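Local coordinates for protein aldehyde dehydrogenase 12 (Zea mays, PDB 6D97) that probably catalyses the NAD-dependent oxidation of L-glutamate gamma-semialdehyde to glutamate, the last step of proline catabolism in plants, at residues 424-429 / 452-457. Sequence-based numbering, arbitrary orientation.
Sequences GNFELV and LEACER
A cation-pi stack between F426 and R457 joins the short helix 425-429 to helix 448-457, in the part of the aldehyde dehydrogenase fold built on the mixed sheet that contains strand 437-443, away from the NAD pocket. That strand lies between the two helices in the chain, and the contact packs them against each other. F426 extends across the gap with CG anti to its own backbone N (chi1 -176°), which carries the ring to the A454-R457 turn of the second helix. The guanidinium of R457 lies nearly flat over one ring face, the planes 21° apart and CZ 4.4 Å from the ring centroid. A bend at chi3 (65°) folds the arginine back over the phenyl, and the aliphatic base of the same side chain packs as well, R457 CB reaching F426 CZ at 3.5 Å. The far edge of the ring meets the second helix directly: F426 CE1 rests 4.0 Å from A454 CB, and M458 also touches the phenyl.

Polar partners hold the guanidinium in this pose. NH1 forms a salt bridge with E453 OE2 at 3.1 Å, one turn earlier on its helix, and a hydrogen bond to the carbonyl O of L421. A water that donates to E427 OE2 at 2.9 Å also lies beside R457 NH2, but that second leg is implausibly short and therefore doubtful. The carboxylate of E427, not in direct contact with NH2, may add a weak electrostatic attraction. In the ring plane, the carbonyl O of A454 faces the phenyl edge, 3.4 Å from F426 CZ.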
# COMPACT_ATOMS: atom_id res chain seq x y z
N GLY A 424 -32.61 -23.12 22.62
CA GLY A 424 -32.89 -24.47 22.17
C GLY A 424 -33.25 -24.49 20.70
O GLY A 424 -32.59 -25.18 19.91
N ASN A 425 -34.29 -23.75 20.33
CA ASN A 425 -34.65 -23.63 18.91
C ASN A 425 -33.52 -23.00 18.11
O ASN A 425 -33.25 -23.42 16.98
CB ASN A 425 -35.92 -22.81 18.75
CG ASN A 425 -37.14 -23.50 19.28
OD1 ASN A 425 -37.14 -24.71 19.51
ND2 ASN A 425 -38.21 -22.74 19.47
N PHE A 426 -32.83 -22.01 18.69
CA PHE A 426 -31.79 -21.32 17.94
C PHE A 426 -30.65 -22.26 17.56
O PHE A 426 -30.22 -22.30 16.40
CB PHE A 426 -31.24 -20.14 18.76
CG PHE A 426 -30.22 -19.33 18.02
CD1 PHE A 426 -30.62 -18.34 17.13
CD2 PHE A 426 -28.87 -19.58 18.17
CE1 PHE A 426 -29.69 -17.60 16.43
CE2 PHE A 426 -27.93 -18.85 17.47
CZ PHE A 426 -28.35 -17.86 16.60
N GLU A 427 -30.13 -23.02 18.53
CA GLU A 427 -29.04 -23.95 18.25
C GLU A 427 -29.45 -25.00 17.21
O GLU A 427 -28.64 -25.38 16.36
CB GLU A 427 -28.59 -24.64 19.54
CG GLU A 427 -27.91 -23.75 20.59
CD GLU A 427 -28.87 -22.78 21.23
OE1 GLU A 427 -30.08 -23.03 21.21
OE2 GLU A 427 -28.43 -21.74 21.75
N LEU A 428 -30.69 -25.46 17.25
CA LEU A 428 -31.19 -26.38 16.22
C LEU A 428 -31.30 -25.69 14.86
O LEU A 428 -30.86 -26.24 13.84
CB LEU A 428 -32.54 -26.95 16.65
CG LEU A 428 -33.22 -27.92 15.68
CD1 LEU A 428 -32.43 -29.20 15.57
CD2 LEU A 428 -34.66 -28.19 16.11
N VAL A 429 -31.91 -24.49 14.81
CA VAL A 429 -32.15 -23.80 13.54
C VAL A 429 -30.83 -23.42 12.88
O VAL A 429 -30.67 -23.55 11.65
CB VAL A 429 -33.07 -22.57 13.77
CG1 VAL A 429 -32.97 -21.55 12.61
CG2 VAL A 429 -34.51 -23.02 13.99
N LEU A 452 -30.80 -9.15 13.13
CA LEU A 452 -29.41 -8.88 13.44
C LEU A 452 -28.98 -9.54 14.74
O LEU A 452 -27.82 -9.95 14.88
CB LEU A 452 -29.17 -7.37 13.50
CG LEU A 452 -29.40 -6.62 12.19
CD1 LEU A 452 -29.27 -5.12 12.39
CD2 LEU A 452 -28.42 -7.10 11.13
N GLU A 453 -29.90 -9.66 15.71
CA GLU A 453 -29.59 -10.41 16.92
C GLU A 453 -29.29 -11.87 16.59
O GLU A 453 -28.34 -12.46 17.12
CB GLU A 453 -30.75 -10.33 17.92
CG GLU A 453 -30.55 -11.20 19.15
CD GLU A 453 -31.80 -11.34 20.00
OE1 GLU A 453 -32.63 -10.41 20.00
OE2 GLU A 453 -31.95 -12.38 20.68
N ALA A 454 -30.09 -12.47 15.70
CA ALA A 454 -29.86 -13.86 15.32
C ALA A 454 -28.51 -14.03 14.64
O ALA A 454 -27.81 -15.01 14.88
CB ALA A 454 -30.99 -14.35 14.42
N CYS A 455 -28.13 -13.07 13.78
CA CYS A 455 -26.85 -13.18 13.10
C CYS A 455 -25.69 -13.01 14.08
O CYS A 455 -24.66 -13.68 13.95
CB CYS A 455 -26.76 -12.15 11.97
SG CYS A 455 -27.92 -12.39 10.60
N GLU A 456 -25.85 -12.12 15.06
CA GLU A 456 -24.79 -11.92 16.05
C GLU A 456 -24.65 -13.13 16.97
O GLU A 456 -23.55 -13.41 17.46
CB GLU A 456 -25.07 -10.65 16.85
CG GLU A 456 -24.16 -10.42 18.05
CD GLU A 456 -22.78 -9.92 17.66
OE1 GLU A 456 -22.53 -9.70 16.45
OE2 GLU A 456 -21.93 -9.75 18.57
N ARG A 457 -25.74 -13.86 17.21
CA ARG A 457 -25.68 -15.02 18.10
C ARG A 457 -25.08 -16.25 17.43
O ARG A 457 -24.80 -17.23 18.13
CB ARG A 457 -27.08 -15.34 18.64
CG ARG A 457 -27.53 -14.41 19.76
CD ARG A 457 -29.02 -14.53 20.03
NE ARG A 457 -29.41 -15.84 20.54
CZ ARG A 457 -30.66 -16.23 20.72
NH1 ARG A 457 -31.67 -15.41 20.44
NH2 ARG A 457 -30.92 -17.45 21.19
O HOH W 1 -29.49 -19.16 22.34